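Local coordinates for hydrogen peroxide-inducible genes activator (Corynebacterium glutamicum, PDB 6G1B), which probably senses hydrogen peroxide through its LysR-type substrate-binding domain and switches on peroxide-inducible genes by binding DNA with a helix-turn-helix domain, at residues T21-K26 against V65-A70; D190-A195 against N274-A279. The protein carries 1 engineered substitution. All coordinates share one frame; numbering follows the deposited sequence.

Contact 1 of 2, residues T21-K26 against V65-A70; sequences TIAECK and VIVTPA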
loop_
_atom_site.group_PDB
_atom_site.type_symbol
_atom_site.label_atom_id
_atom_site.label_comp_id
_atom_site.label_asym_id
_atom_site.label_seq_id
_atom_site.Cartn_x
_atom_site.Cartn_y
_atom_site.Cartn_z
ATOM N N THR B 21 5.906 -14.189 27.375
ATOM C CA THR B 21 6.734 -13.043 27.784
ATOM C C THR B 21 8.145 -13.114 27.192
ATOM O O THR B 21 8.636 -12.152 26.623
ATOM C CB THR B 21 6.850 -12.943 29.321
ATOM O OG1 THR B 21 5.557 -13.116 29.923
ATOM C CG2 THR B 21 7.434 -11.595 29.727
ATOM N N ILE B 22 8.799 -14.267 27.325
ATOM C CA ILE B 22 10.105 -14.470 26.717
ATOM C C ILE B 22 10.030 -14.251 25.199
ATOM O O ILE B 22 10.858 -13.523 24.640
ATOM C CB ILE B 22 10.676 -15.862 27.024
ATOM C CG1 ILE B 22 11.091 -15.935 28.492
ATOM C CG2 ILE B 22 11.927 -16.144 26.174
ATOM C CD1 ILE B 22 11.349 -17.348 28.988
ATOM N N ALA B 23 9.046 -14.878 24.553
ATOM C CA ALA B 23 8.847 -14.761 23.090
ATOM C C ALA B 23 8.692 -13.321 22.583
ATOM O O ALA B 23 9.157 -12.990 21.488
ATOM C CB ALA B 23 7.658 -15.601 22.639
ATOM N N GLU B 24 8.059 -12.473 23.387
ATOM C CA GLU B 24 7.833 -11.072 23.028
ATOM C C GLU B 24 9.015 -10.165 23.423
ATOM O O GLU B 24 9.367 -9.261 22.673
ATOM C CB GLU B 24 6.517 -10.569 23.649
ATOM C CG GLU B 24 5.263 -11.243 23.061
ATOM C CD GLU B 24 3.959 -10.860 23.757
ATOM O OE1 GLU B 24 4.006 -10.110 24.758
ATOM O OE2 GLU B 24 2.881 -11.346 23.331
ATOM N N CYS B 25 9.604 -10.402 24.591
ATOM C CA CYS B 25 10.724 -9.604 25.098
ATOM C C CYS B 25 12.050 -9.933 24.410
ATOM O O CYS B 25 12.870 -9.041 24.188
ATOM C CB CYS B 25 10.897 -9.796 26.612
ATOM S SG CYS B 25 9.618 -8.974 27.598
ATOM N N LYS B 26 12.261 -11.214 24.121
ATOM C CA LYS B 26 13.510 -11.753 23.580
ATOM C C LYS B 26 14.755 -11.553 24.459
ATOM O O LYS B 26 15.866 -11.594 23.974
ATOM C CB LYS B 26 13.734 -11.267 22.146
ATOM C CG LYS B 26 12.656 -11.800 21.200
ATOM C CD LYS B 26 12.823 -11.293 19.784
ATOM C CE LYS B 26 11.547 -11.466 18.975
ATOM N NZ LYS B 26 11.220 -12.898 18.733
ATOM N N VAL B 65 17.899 -14.443 22.551
ATOM C CA VAL B 65 16.889 -15.474 22.548
ATOM C C VAL B 65 16.259 -15.498 21.167
ATOM O O VAL B 65 16.069 -14.478 20.545
ATOM C CB VAL B 65 15.849 -15.175 23.658
ATOM C CG1 VAL B 65 14.439 -15.705 23.357
ATOM C CG2 VAL B 65 16.356 -15.730 24.970
ATOM N N ILE B 66 15.940 -16.692 20.704
ATOM C CA ILE B 66 15.305 -16.905 19.413
ATOM C C ILE B 66 14.163 -17.869 19.625
ATOM O O ILE B 66 14.379 -18.936 20.201
ATOM C CB ILE B 66 16.315 -17.530 18.417
ATOM C CG1 ILE B 66 17.467 -16.557 18.094
ATOM C CG2 ILE B 66 15.602 -17.993 17.147
ATOM C CD1 ILE B 66 18.617 -17.165 17.299
ATOM N N VAL B 67 12.992 -17.525 19.113
ATOM C CA VAL B 67 11.815 -18.375 19.191
ATOM C C VAL B 67 11.923 -19.349 18.039
ATOM O O VAL B 67 12.140 -18.953 16.917
ATOM C CB VAL B 67 10.484 -17.564 19.110
ATOM C CG1 VAL B 67 9.243 -18.456 19.256
ATOM C CG2 VAL B 67 10.488 -16.520 20.197
ATOM N N THR B 68 11.773 -20.637 18.329
ATOM C CA THR B 68 11.947 -21.680 17.321
ATOM C C THR B 68 10.723 -21.636 16.394
ATOM O O THR B 68 9.720 -21.008 16.732
ATOM C CB THR B 68 12.037 -23.075 17.968
ATOM O OG1 THR B 68 10.819 -23.363 18.669
ATOM C CG2 THR B 68 13.240 -23.176 18.929
ATOM N N PRO B 69 10.803 -22.291 15.211
ATOM C CA PRO B 69 9.611 -22.387 14.357
ATOM C C PRO B 69 8.424 -23.078 15.027
ATOM O O PRO B 69 7.295 -22.659 14.815
ATOM C CB PRO B 69 10.104 -23.198 13.163
ATOM C CG PRO B 69 11.524 -22.767 13.039
ATOM C CD PRO B 69 12.014 -22.675 14.470
ATOM N N ALA B 70 8.695 -24.114 15.814
ATOM C CA ALA B 70 7.676 -24.778 16.622
ATOM C C ALA B 70 7.044 -23.816 17.625
ATOM O O ALA B 70 5.836 -23.876 17.859
ATOM C CB ALA B 70 8.274 -25.970 17.359
HETATM O O HOH W 1 13.321 -14.870 17.675
#
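Ile22 and Ala23, near the end of helix 13-25, pack against Val65 and Val67 of strand 65-67, whose CB atoms both face the helix. On the tight side the contact is mostly apolar: Ile22 CG2 meets Val65 CG1 at 3.8 Å, the two side chains crossing at about a right angle. Val67 turns CG2 anti to its own carbonyl carbon, which lays this methyl against Ala23, 3.8 Å from Ala23 CB and equally close to its CA. Val65 CB also rests 3.6 Å from Lys26 O, where the chain leaves the helix with positive phi (60°). The solvent side belongs to Lys26. Its chain runs extended until a bend at chi4 (-67°) brings NZ back over Val67 CG2. There Lys26 NZ makes a weak hydrogen bond to Ala23 O (3.4 Å) and donates to a water 3.1 Å away; Val67 N donates to the same water at 3.0 Å, joining this edge through solvent. The contact sets helix 13-25 against the wing of the winged helix-turn-helix, strands 58-60 and 65-67: Ile58 touches Ile22, Val65 and Val67, Phe28 and Ala31 of helix 28-34 cover Val65 and Ile22, and Leu75 of helix 69-92 packs on Ala23.

Contact 2 of 2, residues D190-A195 against N274-A279; sequences DLELSA and NSDVTA
Asn274 N donates to Leu191 O, the one direct hydrogen bond between the segments, 2.8 Å long and 158° at the hydrogen. Asn274 also opens a type I beta turn, closed by Val277 N bonding to Asn274 O at 3.0 Å.

Polar side chains gather beside this bond. Asn274 swings its amide out opposite its own N (chi1 -158°), alongside Glu192, the amide and carboxylate planes 73° apart, and Glu192 OE1 lies 3.5 Å from Asn274 CB. Asn274 ND2 gives a weak bond to Asp276 OD1 (3.5 Å). Asp276 OD1 also stands 3.3 Å from Glu192 OE2, two acceptors with no hydrogen bond between them; the like charges probably repel, and the proximity may favour protonation of one carboxylate. Asp190 turns its carboxylate away, to a salt bridge with Arg188, while its CA and CB border Asn274 OD1.

The apolar part lies deeper: Leu193 CD2 meets Val277 CG1 at 3.9 Å, and the other methyl, Val277 CG2, faces Glu192 OE2 and Leu191 O.

In the LysR substrate-binding domain, the contact joins the loop between strands 165-180 and 209-211 to the turn leading into strand 278-288; Leu210 packs on Leu193, and Thr278 pairs through its backbone with His211.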
loop_
_atom_site.group_PDB
_atom_site.type_symbol
_atom_site.label_atom_id
_atom_site.label_comp_id
_atom_site.label_asym_id
_atom_site.label_seq_id
_atom_site.Cartn_x
_atom_site.Cartn_y
_atom_site.Cartn_z
ATOM N N ASP B 190 -19.845 -13.996 -3.519
ATOM C CA ASP B 190 -18.521 -14.569 -3.763
ATOM C C ASP B 190 -17.538 -13.607 -4.432
ATOM O O ASP B 190 -16.644 -14.046 -5.137
ATOM C CB ASP B 190 -18.666 -15.847 -4.614
ATOM C CG ASP B 190 -19.265 -15.589 -5.969
ATOM O OD1 ASP B 190 -19.649 -14.446 -6.279
ATOM O OD2 ASP B 190 -19.350 -16.563 -6.760
ATOM N N LEU B 191 -17.686 -12.312 -4.193
ATOM C CA LEU B 191 -16.842 -11.320 -4.854
ATOM C C LEU B 191 -15.419 -11.415 -4.378
ATOM O O LEU B 191 -15.178 -11.657 -3.205
ATOM C CB LEU B 191 -17.354 -9.887 -4.605
ATOM C CG LEU B 191 -18.746 -9.571 -5.158
ATOM C CD1 LEU B 191 -19.173 -8.175 -4.765
ATOM C CD2 LEU B 191 -18.707 -9.720 -6.678
ATOM N N GLU B 192 -14.486 -11.218 -5.308
ATOM C CA GLU B 192 -13.047 -11.197 -5.016
ATOM C C GLU B 192 -12.611 -9.748 -4.978
ATOM O O GLU B 192 -13.383 -8.873 -5.367
ATOM C CB GLU B 192 -12.280 -11.965 -6.114
ATOM C CG GLU B 192 -12.528 -13.481 -6.115
ATOM C CD GLU B 192 -12.253 -14.164 -4.753
ATOM O OE1 GLU B 192 -12.979 -15.125 -4.364
ATOM O OE2 GLU B 192 -11.330 -13.725 -4.030
ATOM N N LEU B 193 -11.382 -9.481 -4.542
ATOM C CA LEU B 193 -10.869 -8.106 -4.539
ATOM C C LEU B 193 -10.871 -7.455 -5.922
ATOM O O LEU B 193 -11.152 -6.259 -6.038
ATOM C CB LEU B 193 -9.487 -7.994 -3.909
ATOM C CG LEU B 193 -9.430 -7.923 -2.387
ATOM C CD1 LEU B 193 -8.033 -7.619 -1.885
ATOM C CD2 LEU B 193 -10.421 -6.932 -1.796
ATOM N N SER B 194 -10.624 -8.230 -6.964
ATOM C CA SER B 194 -10.791 -7.731 -8.339
ATOM C C SER B 194 -12.128 -7.015 -8.642
ATOM O O SER B 194 -12.188 -6.191 -9.556
ATOM C CB SER B 194 -10.649 -8.870 -9.344
ATOM O OG SER B 194 -11.696 -9.805 -9.214
ATOM N N ALA B 195 -13.192 -7.359 -7.919
ATOM C CA ALA B 195 -14.489 -6.697 -8.082
ATOM C C ALA B 195 -14.458 -5.193 -7.856
ATOM O O ALA B 195 -15.335 -4.498 -8.345
ATOM C CB ALA B 195 -15.501 -7.321 -7.154
ATOM N N ASN B 274 -16.077 -12.935 -0.828
ATOM C CA ASN B 274 -15.950 -14.339 -0.513
ATOM C C ASN B 274 -15.254 -14.544 0.829
ATOM O O ASN B 274 -14.656 -13.622 1.379
ATOM C CB ASN B 274 -15.195 -15.064 -1.665
ATOM C CG ASN B 274 -15.462 -16.537 -1.701
ATOM O OD1 ASN B 274 -16.597 -16.983 -1.507
ATOM N ND2 ASN B 274 -14.410 -17.317 -1.922
ATOM N N SER B 275 -15.364 -15.767 1.340
ATOM C CA SER B 275 -14.699 -16.217 2.566
ATOM C C SER B 275 -13.228 -15.821 2.673
ATOM O O SER B 275 -12.763 -15.474 3.764
ATOM C CB SER B 275 -14.805 -17.740 2.735
ATOM O OG SER B 275 -15.904 -18.346 2.049
ATOM N N ASP B 276 -12.497 -15.876 1.563
ATOM C CA ASP B 276 -11.058 -15.615 1.600
ATOM C C ASP B 276 -10.702 -14.128 1.654
ATOM O O ASP B 276 -9.551 -13.783 1.919
ATOM C CB ASP B 276 -10.298 -16.333 0.463
ATOM C CG ASP B 276 -10.996 -16.265 -0.898
ATOM O OD1 ASP B 276 -11.732 -15.260 -1.171
ATOM O OD2 ASP B 276 -10.810 -17.246 -1.696
ATOM N N VAL B 277 -11.657 -13.251 1.386
ATOM C CA VAL B 277 -11.419 -11.817 1.488
ATOM C C VAL B 277 -11.715 -11.363 2.904
ATOM O O VAL B 277 -12.700 -11.768 3.499
ATOM C CB VAL B 277 -12.275 -11.041 0.476
ATOM C CG1 VAL B 277 -12.092 -9.545 0.622
ATOM C CG2 VAL B 277 -11.902 -11.470 -0.942
ATOM N N THR B 278 -10.835 -10.544 3.450
ATOM C CA THR B 278 -11.127 -9.807 4.677
ATOM C C THR B 278 -11.660 -8.438 4.266
ATOM O O THR B 278 -11.023 -7.734 3.474
ATOM C CB THR B 278 -9.886 -9.675 5.574
ATOM O OG1 THR B 278 -9.567 -10.964 6.096
ATOM C CG2 THR B 278 -10.155 -8.715 6.779
ATOM N N ALA B 279 -12.848 -8.088 4.748
ATOM C CA ALA B 279 -13.372 -6.729 4.567
ATOM C C ALA B 279 -14.089 -6.373 5.855
ATOM O O ALA B 279 -15.296 -6.633 6.023
ATOM C CB ALA B 279 -14.292 -6.646 3.362
#

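From the N terminus, the chain passes first through helix 13-25 and returns after 38 intervening residues in strand 65-67, so contact 1 closes a loop holding helices 28-34 and 39-53 and strand 58-60. Helix 69-92 then leads out of the DNA-binding region toward the substrate-binding domain. There contact 2 closes a longer loop of 78 residues, from the segment after strand 165-180 to the start of strand 278-288. The two loops lie in series, neither nested nor crossed. The centres of the two contacts are 34 Å apart, and their nearest atoms about 21 Å, so each ties together its own domain without touching the other.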